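Local coordinates for protein acetyltransferase, GNAT family (Streptococcus agalactiae 2603V/R, PDB 2PC1) that probably transfers an acyl group, most likely acetyl from acetyl-coenzyme A as in other GNAT-family enzymes, to an acceptor that remains unidentified, at residues L35-A40 against D50-E55; Y72-I77 against E138-P143; T155-L160 against L178-I183. One frame throughout, in Å; residues are numbered along the deposited sequence.

Contact 1. Residues L35-A40 against D50-E55; sequences LLIEEA and DQWQKE. With SO4 (sulfate ion), chain B.
Trp52 lays the six-membered part of its indole against helix 30-46; the side-chain packing across this contact is apolar, and no hydrogen bond crosses it. Ala40 CB, whose bond from the backbone points at the loop, lies 3.8 Å from Trp52 CZ3 and approaches the ring obliquely. Ile37 meets the far end of the indole with its tip: CD1 is 4.0 Å from Trp52 CH2, the two side chains crossing at about a right angle. With CG1 of Ile37 beside the backbone N (chi1 -71°), CD1 is carried toward the ring although CB itself does not face the loop. One turn of helix thus presents a methyl at each of two positions, and the carbonyl O of Ile37 adds a contact at the indole edge.

In the GNAT fold the first long helix and the loop after it commonly border the acceptor side of the catalytic cleft, and residues 50-55 occupy that loop here. Ala118 of strand 111-119 touches Ile37, Ala40 and Trp52 alike, which ties helix and loop to the central sheet.

The polar interactions of the indole are made along its NE1 edge. A sulfate ion, probably from the crystallisation liquor, sits there with its sulfur in the ring plane. Trp52 NE1 donates to it in a forked fashion, to O4 at 3.1 Å and to O1 at 3.2 Å. The extended side chain of Gln51 brings NE2 to the same O4, at 2.9 Å, while its OE1 accepts from Asn153. Tyr58 OH and Arg116 N also bind the ion.

Hydrogen bonds help set the loop's shape. Residues 50-53 form a type II beta turn, closed by Gln53 N to Asp50 O. Gln53 NE2 reaches back to Gln51 O at 2.9 Å and also donates to Arg41 O, while Arg41 NH1 bonds Trp52 O.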
ATOM      1  N   LEU A  35      14.447   1.833   6.766  1.00 10.37           N
ATOM      2  CA  LEU A  35      14.615   0.702   7.694  1.00 11.88           C
ATOM      3  C   LEU A  35      13.406  -0.190   7.631  1.00 11.51           C
ATOM      4  O   LEU A  35      13.529  -1.428   7.575  1.00 12.86           O
ATOM      5  CB  LEU A  35      14.827   1.193   9.134  1.00 12.89           C
ATOM      6  CG  LEU A  35      16.174   1.841   9.394  1.00 17.05           C
ATOM      7  CD1 LEU A  35      16.180   2.687  10.681  1.00 19.62           C
ATOM      8  CD2 LEU A  35      17.292   0.796   9.442  1.00 16.88           C
ATOM      9  N   LEU A  36      12.208   0.395   7.620  1.00 12.29           N
ATOM     10  CA  LEU A  36      10.976  -0.344   7.575  1.00 14.21           C
ATOM     11  C   LEU A  36      10.857  -1.071   6.262  1.00 12.77           C
ATOM     12  O   LEU A  36      10.526  -2.244   6.234  1.00 13.18           O
ATOM     13  CB  LEU A  36       9.772   0.607   7.777  1.00 14.59           C
ATOM     14  CG  LEU A  36       8.365   0.055   7.555  1.00 16.33           C
ATOM     15  CD1 LEU A  36       8.095  -1.220   8.360  1.00 21.34           C
ATOM     16  CD2 LEU A  36       7.326   1.125   7.902  1.00 21.24           C
ATOM     17  N   ILE A  37      11.155  -0.394   5.162  1.00 11.63           N
ATOM     18  CA  ILE A  37      11.105  -1.015   3.829  0.50 10.60           C
ATOM     19  C   ILE A  37      12.025  -2.231   3.766  1.00 12.47           C
ATOM     20  O   ILE A  37      11.653  -3.269   3.218  1.00 11.86           O
ATOM     21  CB  ILE A  37      11.513  -0.007   2.718  0.50 11.15           C
ATOM     22  CG1 ILE A  37      10.422   1.064   2.511  0.50 13.35           C
ATOM     23  CG2 ILE A  37      11.780  -0.693   1.390  0.50 13.72           C
ATOM     24  CD1 ILE A  37       9.119   0.551   1.866  0.50 12.35           C
ATOM     25  N   GLU A  38      13.235  -2.101   4.291  1.00 11.26           N
ATOM     26  CA  GLU A  38      14.181  -3.219   4.232  1.00 11.49           C
ATOM     27  C   GLU A  38      13.701  -4.362   5.092  1.00 11.56           C
ATOM     28  O   GLU A  38      13.888  -5.525   4.725  1.00 11.95           O
ATOM     29  CB  GLU A  38      15.604  -2.781   4.592  1.00 12.68           C
ATOM     30  CG  GLU A  38      16.205  -1.822   3.599  1.00 12.43           C
ATOM     31  CD  GLU A  38      16.323  -2.383   2.188  1.00 13.50           C
ATOM     32  OE1 GLU A  38      16.385  -3.620   2.018  1.00 16.02           O
ATOM     33  OE2 GLU A  38      16.354  -1.540   1.264  1.00 20.07           O
ATOM     34  N   GLU A  39      13.100  -4.069   6.244  1.00 11.38           N
ATOM     35  CA  GLU A  39      12.536  -5.128   7.084  1.00 12.38           C
ATOM     36  C   GLU A  39      11.452  -5.865   6.314  1.00 13.07           C
ATOM     37  O   GLU A  39      11.415  -7.112   6.265  1.00 13.68           O
ATOM     38  CB  GLU A  39      12.036  -4.572   8.433  1.00 13.59           C
ATOM     39  CG  GLU A  39      13.166  -4.131   9.400  1.00 16.67           C
ATOM     40  CD  GLU A  39      12.651  -3.300  10.592  1.00 23.33           C
ATOM     41  OE1 GLU A  39      11.425  -3.309  10.845  1.00 29.42           O
ATOM     42  OE2 GLU A  39      13.473  -2.620  11.252  1.00 28.08           O
ATOM     43  N   ALA A  40      10.575  -5.103   5.686  1.00 12.86           N
ATOM     44  CA  ALA A  40       9.519  -5.685   4.919  1.00 12.48           C
ATOM     45  C   ALA A  40      10.025  -6.502   3.731  1.00 12.99           C
ATOM     46  O   ALA A  40       9.509  -7.586   3.434  1.00 12.95           O
ATOM     47  CB  ALA A  40       8.536  -4.606   4.462  1.00 14.67           C
ATOM     48  N   ASP A  50       9.121 -12.869  -5.462  1.00 15.01           N
ATOM     49  CA  ASP A  50      10.088 -11.945  -6.012  1.00 14.15           C
ATOM     50  C   ASP A  50       9.670 -10.487  -5.833  1.00 13.45           C
ATOM     51  O   ASP A  50      10.389  -9.592  -6.264  1.00 14.25           O
ATOM     52  CB  ASP A  50      10.417 -12.269  -7.478  1.00 16.90           C
ATOM     53  CG  ASP A  50       9.238 -12.105  -8.417  1.00 18.29           C
ATOM     54  OD1 ASP A  50       8.135 -11.712  -7.997  1.00 19.90           O
ATOM     55  OD2 ASP A  50       9.444 -12.389  -9.623  1.00 24.11           O
ATOM     56  N   GLN A  51       8.545 -10.231  -5.158  1.00 13.44           N
ATOM     57  CA  GLN A  51       8.116  -8.878  -4.886  1.00 12.75           C
ATOM     58  C   GLN A  51       9.188  -8.123  -4.106  1.00 12.86           C
ATOM     59  O   GLN A  51       9.616  -8.575  -3.052  1.00 12.39           O
ATOM     60  CB  GLN A  51       6.802  -8.868  -4.105  1.00 12.44           C
ATOM     61  CG  GLN A  51       6.263  -7.468  -3.913  1.00 13.79           C
ATOM     62  CD  GLN A  51       4.879  -7.434  -3.308  1.00 16.07           C
ATOM     63  OE1 GLN A  51       4.471  -8.367  -2.612  1.00 15.84           O
ATOM     64  NE2 GLN A  51       4.151  -6.342  -3.554  1.00 19.86           N
ATOM     65  N   TRP A  52       9.645  -7.014  -4.663  1.00 13.06           N
ATOM     66  CA  TRP A  52      10.671  -6.128  -4.076  1.00 13.12           C
ATOM     67  C   TRP A  52      12.070  -6.746  -4.049  1.00 12.75           C
ATOM     68  O   TRP A  52      12.955  -6.224  -3.377  1.00 11.97           O
ATOM     69  CB  TRP A  52      10.299  -5.645  -2.674  1.00 13.04           C
ATOM     70  CG  TRP A  52       9.053  -4.837  -2.549  1.00 14.23           C
ATOM     71  CD1 TRP A  52       8.112  -4.590  -3.499  1.00 14.43           C
ATOM     72  CD2 TRP A  52       8.608  -4.200  -1.351  1.00 11.85           C
ATOM     73  NE1 TRP A  52       7.113  -3.807  -2.959  1.00 14.51           N
ATOM     74  CE2 TRP A  52       7.402  -3.548  -1.648  1.00 13.55           C
ATOM     75  CE3 TRP A  52       9.128  -4.105  -0.064  1.00 13.46           C
ATOM     76  CZ2 TRP A  52       6.675  -2.839  -0.678  1.00 14.33           C
ATOM     77  CZ3 TRP A  52       8.421  -3.363   0.885  1.00 16.04           C
ATOM     78  CH2 TRP A  52       7.208  -2.756   0.572  1.00 15.46           C
ATOM     79  N   GLN A  53      12.283  -7.841  -4.770  1.00 12.92           N
ATOM     80  CA  GLN A  53      13.541  -8.600  -4.699  1.00 11.95           C
ATOM     81  C   GLN A  53      14.396  -8.423  -5.935  1.00 15.09           C
ATOM     82  O   GLN A  53      15.369  -9.153  -6.102  1.00 16.30           O
ATOM     83  CB  GLN A  53      13.259 -10.089  -4.530  1.00 11.58           C
ATOM     84  CG  GLN A  53      12.290 -10.458  -3.421  1.00 13.13           C
ATOM     85  CD  GLN A  53      12.706  -9.955  -2.056  1.00 14.49           C
ATOM     86  OE1 GLN A  53      13.874 -10.116  -1.658  1.00 16.31           O
ATOM     87  NE2 GLN A  53      11.744  -9.426  -1.286  1.00 11.39           N
ATOM     88  N   LYS A  54      14.066  -7.460  -6.777  1.00 15.33           N
ATOM     89  CA  LYS A  54      14.727  -7.323  -8.090  1.00 19.35           C
ATOM     90  C   LYS A  54      15.985  -6.483  -8.011  1.00 20.60           C
ATOM     91  O   LYS A  54      16.209  -5.749  -7.045  1.00 20.61           O
ATOM     92  CB  LYS A  54      13.778  -6.672  -9.097  1.00 19.86           C
ATOM     93  CG  LYS A  54      12.410  -7.313  -9.213  1.00 28.48           C
ATOM     94  CD  LYS A  54      12.491  -8.791  -9.469  1.00 30.17           C
ATOM     95  N   GLU A  55      16.810  -6.588  -9.054  1.00 23.47           N
ATOM     96  CA  GLU A  55      18.098  -5.892  -9.088  1.00 25.94           C
ATOM     97  C   GLU A  55      17.987  -4.369  -8.966  1.00 26.74           C
ATOM     98  O   GLU A  55      18.885  -3.727  -8.413  1.00 30.28           O
ATOM     99  CB  GLU A  55      18.878  -6.267 -10.357  1.00 27.74           C
TER
HETATM  100  S   SO4 B 183       4.148  -2.395  -4.800  1.00 21.48           S
HETATM  101  O1  SO4 B 183       4.828  -1.763  -3.696  1.00 33.82           O
HETATM  102  O2  SO4 B 183       2.718  -2.427  -4.508  1.00 46.73           O
HETATM  103  O3  SO4 B 183       4.377  -1.693  -6.048  1.00 37.05           O
HETATM  104  O4  SO4 B 183       4.639  -3.767  -4.893  1.00 25.08           O

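Contact 2. Residues Y72-I77 against E138-P143; sequences YAWVGI and EGHKGP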
ATOM      1  N   TYR A  72       2.880  11.752  -1.975  1.00 10.71           N
ATOM      2  CA  TYR A  72       2.274  10.424  -1.921  1.00  9.09           C
ATOM      3  C   TYR A  72       2.531   9.714  -0.597  1.00 10.57           C
ATOM      4  O   TYR A  72       1.797   8.805  -0.244  1.00 10.46           O
ATOM      5  CB  TYR A  72       2.847   9.536  -2.996  1.00 10.67           C
ATOM      6  CG  TYR A  72       2.711   9.992  -4.424  1.00 11.81           C
ATOM      7  CD1 TYR A  72       1.731  10.889  -4.820  1.00 12.34           C
ATOM      8  CD2 TYR A  72       3.510   9.411  -5.394  1.00 13.96           C
ATOM      9  CE1 TYR A  72       1.599  11.249  -6.175  1.00 12.75           C
ATOM     10  CE2 TYR A  72       3.385   9.747  -6.736  1.00 16.34           C
ATOM     11  CZ  TYR A  72       2.422  10.660  -7.108  1.00 15.05           C
ATOM     12  OH  TYR A  72       2.263  11.019  -8.448  1.00 19.31           O
ATOM     13  N   ALA A  73       3.616  10.082   0.102  1.00  9.78           N
ATOM     14  CA  ALA A  73       4.117   9.275   1.204  1.00  9.51           C
ATOM     15  C   ALA A  73       3.368   9.512   2.486  1.00  8.85           C
ATOM     16  O   ALA A  73       3.375  10.631   3.025  1.00  9.53           O
ATOM     17  CB  ALA A  73       5.589   9.573   1.431  1.00  9.14           C
ATOM     18  N   TRP A  74       2.718   8.469   2.989  1.00  9.78           N
ATOM     19  CA  TRP A  74       2.031   8.502   4.273  1.00  8.38           C
ATOM     20  C   TRP A  74       2.680   7.535   5.230  1.00  8.71           C
ATOM     21  O   TRP A  74       3.139   6.461   4.837  1.00 10.31           O
ATOM     22  CB  TRP A  74       0.575   8.085   4.103  1.00  9.52           C
ATOM     23  CG  TRP A  74      -0.270   9.134   3.464  1.00 10.21           C
ATOM     24  CD1 TRP A  74      -0.333   9.422   2.147  1.00 11.25           C
ATOM     25  CD2 TRP A  74      -1.170  10.028   4.113  1.00  9.75           C
ATOM     26  NE1 TRP A  74      -1.224  10.441   1.920  1.00 10.45           N
ATOM     27  CE2 TRP A  74      -1.749  10.849   3.127  1.00  9.34           C
ATOM     28  CE3 TRP A  74      -1.551  10.226   5.444  1.00 11.06           C
ATOM     29  CZ2 TRP A  74      -2.691  11.828   3.436  1.00 11.40           C
ATOM     30  CZ3 TRP A  74      -2.466  11.209   5.741  1.00 12.23           C
ATOM     31  CH2 TRP A  74      -3.045  11.977   4.743  1.00 11.08           C
ATOM     32  N   VAL A  75       2.658   7.898   6.509  1.00  9.20           N
ATOM     33  CA  VAL A  75       3.158   7.013   7.568  1.00  8.67           C
ATOM     34  C   VAL A  75       2.151   6.865   8.683  1.00  9.66           C
ATOM     35  O   VAL A  75       1.278   7.730   8.881  1.00 10.89           O
ATOM     36  CB  VAL A  75       4.510   7.506   8.144  1.00  9.74           C
ATOM     37  CG1 VAL A  75       5.586   7.369   7.092  1.00 12.61           C
ATOM     38  CG2 VAL A  75       4.421   8.958   8.652  1.00 10.76           C
ATOM     39  N   GLY A  76       2.292   5.780   9.421  1.00 10.07           N
ATOM     40  CA  GLY A  76       1.515   5.570  10.639  1.00 10.37           C
ATOM     41  C   GLY A  76       2.486   5.480  11.803  1.00 10.72           C
ATOM     42  O   GLY A  76       3.477   4.744  11.744  1.00 12.68           O
ATOM     43  N   ILE A  77       2.188   6.213  12.861  1.00 11.86           N
ATOM     44  CA  ILE A  77       3.030   6.323  14.035  1.00 12.61           C
ATOM     45  C   ILE A  77       2.267   5.665  15.179  1.00 14.23           C
ATOM     46  O   ILE A  77       1.121   6.031  15.467  1.00 15.36           O
ATOM     47  CB  ILE A  77       3.320   7.808  14.387  1.00 13.97           C
ATOM     48  CG1 ILE A  77       3.771   8.615  13.172  1.00 16.15           C
ATOM     49  CG2 ILE A  77       4.328   7.936  15.545  1.00 15.56           C
ATOM     50  CD1 ILE A  77       4.956   8.076  12.462  1.00 17.00           C
ATOM     51  N   GLU A 138     -10.504   6.129   5.663  1.00 14.50           N
ATOM     52  CA  GLU A 138     -11.406   7.065   6.361  1.00 14.77           C
ATOM     53  C   GLU A 138     -11.031   8.508   6.084  1.00 16.98           C
ATOM     54  O   GLU A 138     -11.911   9.352   5.910  1.00 17.05           O
ATOM     55  CB  GLU A 138     -11.383   6.795   7.848  1.00 17.67           C
ATOM     56  CG  GLU A 138     -11.811   5.379   8.228  1.00 26.14           C
ATOM     57  CD  GLU A 138     -13.252   5.241   8.604  1.00 36.51           C
ATOM     58  OE1 GLU A 138     -14.031   6.197   8.375  1.00 43.43           O
ATOM     59  OE2 GLU A 138     -13.595   4.160   9.137  1.00 39.36           O
ATOM     60  N   GLY A 139      -9.728   8.770   5.998  1.00 15.48           N
ATOM     61  CA  GLY A 139      -9.204  10.117   5.815  1.00 15.29           C
ATOM     62  C   GLY A 139      -9.278  10.693   4.417  1.00 16.67           C
ATOM     63  O   GLY A 139      -9.002  11.866   4.215  1.00 20.16           O
ATOM     64  N   HIS A 140      -9.642   9.881   3.426  1.00 13.87           N
ATOM     65  CA  HIS A 140      -9.719  10.346   2.053  1.00 13.67           C
ATOM     66  C   HIS A 140     -11.145  10.217   1.556  1.00 13.97           C
ATOM     67  O   HIS A 140     -11.841   9.260   1.895  1.00 15.74           O
ATOM     68  CB  HIS A 140      -8.811   9.513   1.157  1.00 13.27           C
ATOM     69  CG  HIS A 140      -7.364   9.850   1.295  1.00 14.60           C
ATOM     70  ND1 HIS A 140      -6.571   9.321   2.288  1.00 15.50           N
ATOM     71  CD2 HIS A 140      -6.568  10.670   0.567  1.00 13.52           C
ATOM     72  CE1 HIS A 140      -5.339   9.790   2.152  1.00 16.21           C
ATOM     73  NE2 HIS A 140      -5.310  10.608   1.112  1.00 14.72           N
ATOM     74  N   LYS A 141     -11.584  11.167   0.737  1.00 15.68           N
ATOM     75  CA  LYS A 141     -12.939  11.113   0.209  1.00 15.10           C
ATOM     76  C   LYS A 141     -13.118   9.910  -0.705  1.00 15.45           C
ATOM     77  O   LYS A 141     -14.135   9.230  -0.634  1.00 15.37           O
ATOM     78  CB  LYS A 141     -13.305  12.381  -0.566  1.00 17.17           C
ATOM     79  CG  LYS A 141     -14.721  12.355  -1.131  1.00 20.23           C
ATOM     80  N   GLY A 142     -12.138   9.662  -1.563  1.00 15.26           N
ATOM     81  CA  GLY A 142     -12.279   8.605  -2.560  1.00 13.43           C
ATOM     82  C   GLY A 142     -13.435   8.970  -3.468  1.00 13.78           C
ATOM     83  O   GLY A 142     -13.452  10.090  -4.018  1.00 15.67           O
ATOM     84  N   PRO A 143     -14.447   8.097  -3.600  1.00 12.81           N
ATOM     85  CA  PRO A 143     -14.702   6.872  -2.850  1.00 12.49           C
ATOM     86  C   PRO A 143     -14.096   5.594  -3.428  1.00 11.94           C
ATOM     87  O   PRO A 143     -14.335   4.537  -2.883  1.00 12.60           O
ATOM     88  CB  PRO A 143     -16.228   6.785  -2.889  1.00 13.79           C
ATOM     89  CG  PRO A 143     -16.573   7.335  -4.242  1.00 13.87           C
ATOM     90  CD  PRO A 143     -15.586   8.432  -4.488  1.00 15.51           C
TER
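His140 and Trp74 make an aromatic pair, offset edge-to-face, that joins the segment following helix 127-139 to strand 73-78 of the central sheet in this GNAT fold. The pair lies at the surface. Along 138-143, Glu138 belongs to the helix, and its carbonyl O accepts a hydrogen bond from Lys184.

His140 then turns its side chain toward the strand, and the two aromatic side chains come from opposite directions. With CG of His140 anti to the carbonyl carbon, beside the backbone N (chi1 -76°), the imidazole extends toward Trp74. It presents an edge to one face of the indole: the centroid of its ring and that of the six-membered ring of Trp74 are 5.2 Å apart, with the planes inclined at 66°. His140 ND1 is engaged with Leu136 O on the preceding helical turn, which helps fix the rotation of the ring and leaves the CE1-NE2 side directed at the indole. The carbonyl O of His140 also accepts from Lys184.

Beyond the histidine the chain heads for strand 144-149. On the strand side, Trp74 also touches Ile22 and Leu24 of strand 20-24 and Val88 of strand 81-91. The nearest approach is from His140 CE1 to Trp74 CZ2, 3.6 Å, with CE1 standing above the indole plane toward its rim.

Contact 3. Residues T155-L160 against L178-I183; sequences TMQHIL and LAYQKI. With SO4 (sulfate ion), chain C.
Leu160 sets its CD1 methyl over one face of the Tyr180 ring, a CH-pi contact in which CD1 is 4.0 Å from the ring centroid and 26° off the ring normal. Leu160 CD1 is displaced toward the rim, 3.7 Å from Tyr180 CD1. At the other end of the tyrosine, Tyr180 OH lies 3.3 Å from Gln157 CG. The amide of Gln157 continues past it to Leu178, whose CD1 is 3.6 Å from Gln157 NE2, a van der Waals contact with a methyl; the NE2 hydrogens go to His150 O and, weakly, Glu151 O.

Those bonds hold the amide in place, while CG of Gln157 lies beside its backbone N (chi1 -67°), which brings CG and CB up to the phenol oxygen, the two side chains crossing at a slant. Leu178 and Tyr180, two residues apart on one strand, both direct their side chains at the helix. On another side of the helix, His158 NE2 gives a nearly straight hydrogen bond to O2 of a sulfate at 2.8 Å; Lys162 binds the same ion.

Segments 155-160 and 178-183 run nearly parallel, 19° apart, their axes approaching to 10.3 Å. Helix 154-162, which links strands 144-149 and 166-171, packs in this way on the later strands of the GNAT sheet, with Leu160 also touching Cys147 of strand 144-149, and its Ile159 meeting Ala129 and Leu133 of helix 127-139.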
ATOM      1  N   THR A 155      -0.646 -12.361   2.857  1.00 11.16           N
ATOM      2  CA  THR A 155      -0.879 -11.453   3.954  1.00 11.66           C
ATOM      3  C   THR A 155      -1.604 -10.195   3.458  1.00 11.22           C
ATOM      4  O   THR A 155      -2.569  -9.738   4.061  1.00 11.28           O
ATOM      5  CB  THR A 155       0.436 -11.093   4.629  1.00 12.68           C
ATOM      6  OG1 THR A 155       1.019 -12.307   5.150  1.00 16.17           O
ATOM      7  CG2 THR A 155       0.234 -10.060   5.752  1.00 17.33           C
HETATM    8  N   MSE A 156      -1.136  -9.622   2.347  1.00 10.23           N
HETATM    9  CA  MSE A 156      -1.781  -8.464   1.788  0.50  9.32           C
HETATM   10  C   MSE A 156      -3.153  -8.796   1.232  1.00 10.24           C
HETATM   11  O   MSE A 156      -4.090  -8.010   1.392  1.00 10.78           O
HETATM   12  CB  MSE A 156      -0.934  -7.819   0.698  0.50  9.79           C
HETATM   13  CG  MSE A 156      -1.465  -6.495   0.200  0.50  9.83           C
HETATM   14 SE   MSE A 156      -1.672  -5.150   1.570  0.38 18.74          SE
HETATM   15  CE  MSE A 156       0.059  -5.276   2.474  0.50 18.11           C
ATOM     16  N   GLN A 157      -3.303  -9.954   0.606  1.00 10.51           N
ATOM     17  CA  GLN A 157      -4.641 -10.372   0.135  1.00  9.43           C
ATOM     18  C   GLN A 157      -5.594 -10.391   1.319  1.00  9.93           C
ATOM     19  O   GLN A 157      -6.749  -9.971   1.225  1.00  9.96           O
ATOM     20  CB  GLN A 157      -4.562 -11.727  -0.502  1.00 10.41           C
ATOM     21  CG  GLN A 157      -3.760 -11.698  -1.803  1.00 11.30           C
ATOM     22  CD  GLN A 157      -3.340 -13.045  -2.271  1.00 13.27           C
ATOM     23  OE1 GLN A 157      -4.062 -13.997  -2.101  1.00 13.43           O
ATOM     24  NE2 GLN A 157      -2.149 -13.128  -2.890  1.00 14.05           N
ATOM     25  N   HIS A 158      -5.127 -10.924   2.427  1.00  9.69           N
ATOM     26  CA  HIS A 158      -5.970 -11.056   3.594  1.00  8.76           C
ATOM     27  C   HIS A 158      -6.393  -9.689   4.126  1.00  9.75           C
ATOM     28  O   HIS A 158      -7.565  -9.434   4.402  1.00  9.65           O
ATOM     29  CB  HIS A 158      -5.237 -11.846   4.675  1.00  8.68           C
ATOM     30  CG  HIS A 158      -6.062 -12.038   5.899  1.00  9.79           C
ATOM     31  ND1 HIS A 158      -7.036 -13.000   5.988  1.00 10.07           N
ATOM     32  CD2 HIS A 158      -6.118 -11.336   7.057  1.00 10.99           C
ATOM     33  CE1 HIS A 158      -7.644 -12.902   7.155  1.00 11.40           C
ATOM     34  NE2 HIS A 158      -7.096 -11.903   7.829  1.00 11.59           N
ATOM     35  N   ILE A 159      -5.417  -8.805   4.254  1.00  9.55           N
ATOM     36  CA  ILE A 159      -5.686  -7.447   4.724  1.00 10.50           C
ATOM     37  C   ILE A 159      -6.718  -6.747   3.824  1.00  9.86           C
ATOM     38  O   ILE A 159      -7.665  -6.133   4.307  1.00 10.00           O
ATOM     39  CB  ILE A 159      -4.393  -6.641   4.827  1.00 11.90           C
ATOM     40  CG1 ILE A 159      -3.501  -7.176   5.957  1.00 14.38           C
ATOM     41  CG2 ILE A 159      -4.701  -5.172   5.035  1.00 14.87           C
ATOM     42  CD1 ILE A 159      -2.064  -6.733   5.843  1.00 16.09           C
ATOM     43  N   LEU A 160      -6.537  -6.859   2.512  1.00  9.62           N
ATOM     44  CA  LEU A 160      -7.463  -6.208   1.585  1.00 10.02           C
ATOM     45  C   LEU A 160      -8.865  -6.772   1.718  1.00 10.17           C
ATOM     46  O   LEU A 160      -9.841  -6.029   1.739  1.00 10.12           O
ATOM     47  CB  LEU A 160      -6.922  -6.295   0.166  1.00 10.23           C
ATOM     48  CG  LEU A 160      -5.612  -5.512  -0.080  1.00 10.99           C
ATOM     49  CD1 LEU A 160      -5.088  -5.821  -1.458  1.00 11.92           C
ATOM     50  CD2 LEU A 160      -5.815  -4.007   0.103  1.00 13.72           C
ATOM     51  N   LEU A 178      -2.559  -9.268  -8.606  1.00  9.13           N
ATOM     52  CA  LEU A 178      -3.969  -9.418  -8.256  1.00  9.00           C
ATOM     53  C   LEU A 178      -4.517  -8.056  -7.920  1.00  9.89           C
ATOM     54  O   LEU A 178      -3.971  -7.371  -7.065  1.00 11.33           O
ATOM     55  CB  LEU A 178      -4.111 -10.361  -7.078  1.00 10.08           C
ATOM     56  CG  LEU A 178      -3.533 -11.756  -7.279  1.00 10.00           C
ATOM     57  CD1 LEU A 178      -3.736 -12.587  -6.051  1.00 12.80           C
ATOM     58  CD2 LEU A 178      -4.169 -12.473  -8.486  1.00 12.42           C
ATOM     59  N   ALA A 179      -5.584  -7.649  -8.588  1.00  9.07           N
ATOM     60  CA  ALA A 179      -6.116  -6.319  -8.499  1.00  9.33           C
ATOM     61  C   ALA A 179      -7.381  -6.306  -7.647  1.00  9.29           C
ATOM     62  O   ALA A 179      -8.270  -7.147  -7.828  1.00 10.15           O
ATOM     63  CB  ALA A 179      -6.454  -5.837  -9.892  1.00 12.93           C
ATOM     64  N   TYR A 180      -7.488  -5.330  -6.758  1.00  8.10           N
ATOM     65  CA  TYR A 180      -8.533  -5.195  -5.761  1.00  8.90           C
ATOM     66  C   TYR A 180      -9.130  -3.781  -5.791  1.00 10.12           C
ATOM     67  O   TYR A 180      -8.422  -2.796  -6.021  1.00  9.33           O
ATOM     68  CB  TYR A 180      -7.977  -5.444  -4.370  1.00  9.72           C
ATOM     69  CG  TYR A 180      -7.625  -6.870  -4.093  1.00  9.12           C
ATOM     70  CD1 TYR A 180      -6.421  -7.405  -4.481  1.00  9.43           C
ATOM     71  CD2 TYR A 180      -8.509  -7.693  -3.428  1.00  8.87           C
ATOM     72  CE1 TYR A 180      -6.083  -8.705  -4.224  1.00 10.01           C
ATOM     73  CE2 TYR A 180      -8.190  -9.023  -3.153  1.00 10.77           C
ATOM     74  CZ  TYR A 180      -6.976  -9.519  -3.552  1.00 10.50           C
ATOM     75  OH  TYR A 180      -6.620 -10.828  -3.283  1.00 11.76           O
ATOM     76  N   GLN A 181     -10.431  -3.681  -5.516  1.00  8.30           N
ATOM     77  CA  GLN A 181     -11.119  -2.399  -5.477  1.00  9.17           C
ATOM     78  C   GLN A 181     -12.111  -2.365  -4.324  1.00  9.90           C
ATOM     79  O   GLN A 181     -12.819  -3.342  -4.068  1.00  9.78           O
ATOM     80  CB  GLN A 181     -11.830  -2.163  -6.804  1.00  9.93           C
ATOM     81  CG  GLN A 181     -12.587  -0.849  -6.928  1.00 10.27           C
ATOM     82  CD  GLN A 181     -13.179  -0.647  -8.313  1.00  9.99           C
ATOM     83  OE1 GLN A 181     -13.296  -1.575  -9.096  1.00 11.58           O
ATOM     84  NE2 GLN A 181     -13.568   0.589  -8.612  1.00 11.34           N
ATOM     85  N   LYS A 182     -12.129  -1.231  -3.647  1.00  8.90           N
ATOM     86  CA  LYS A 182     -13.089  -0.941  -2.590  1.00  9.31           C
ATOM     87  C   LYS A 182     -13.775   0.352  -2.911  1.00  8.72           C
ATOM     88  O   LYS A 182     -13.108   1.337  -3.255  1.00  9.70           O
ATOM     89  CB  LYS A 182     -12.368  -0.801  -1.263  1.00 10.26           C
ATOM     90  CG  LYS A 182     -13.276  -0.353  -0.127  1.00 12.88           C
ATOM     91  CD  LYS A 182     -12.517  -0.263   1.167  1.00 14.47           C
ATOM     92  CE  LYS A 182     -13.417   0.196   2.312  1.00 16.70           C
ATOM     93  NZ  LYS A 182     -14.355  -0.815   2.774  1.00 15.66           N
ATOM     94  N   ILE A 183     -15.102   0.359  -2.829  1.00 10.70           N
ATOM     95  CA  ILE A 183     -15.867   1.586  -2.901  1.00 10.99           C
ATOM     96  C   ILE A 183     -16.301   1.950  -1.471  1.00 11.74           C
ATOM     97  O   ILE A 183     -17.021   1.175  -0.817  1.00 12.45           O
ATOM     98  CB  ILE A 183     -17.116   1.409  -3.787  1.00 11.67           C
ATOM     99  CG1 ILE A 183     -16.759   0.874  -5.182  1.00 12.01           C
ATOM    100  CG2 ILE A 183     -17.849   2.735  -3.928  1.00 13.86           C
ATOM    101  CD1 ILE A 183     -15.827   1.678  -5.942  1.00 15.65           C
TER
HETATM  102  S   SO4 C 184      -6.529 -10.986  11.090  1.00 31.64           S
HETATM  103  O1  SO4 C 184      -6.216 -12.130  11.950  1.00 32.58           O
HETATM  104  O2  SO4 C 184      -7.819 -11.148  10.440  1.00 28.12           O
HETATM  105  O3  SO4 C 184      -6.515  -9.750  11.892  1.00 35.43           O
HETATM  106  O4  SO4 C 184      -5.475 -10.912  10.064  1.00 36.25           O

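All three contacts pack elements around one mixed sheet, and they follow one another along the chain. Contacts 1 and 2 lie on opposite sides of the chain's centre, their own centres about 22 Å apart and their nearest atoms about 7 Å apart. Contact 3 is centred about 16 Å from contact 2 and touches it, Pro143 O lying 4.1 Å from Ile183 CG2. Contacts 1 and 3, centred about 20 Å apart, stay about 6 Å apart at their nearest atoms, yet His150 connects them: its NE2 is hydrogen-bonded to Asp50 OD1, and its carbonyl O to Gln157 NE2. The sulfate of contact 1, bound also by Arg116 N, may mark part of the active-site cleft.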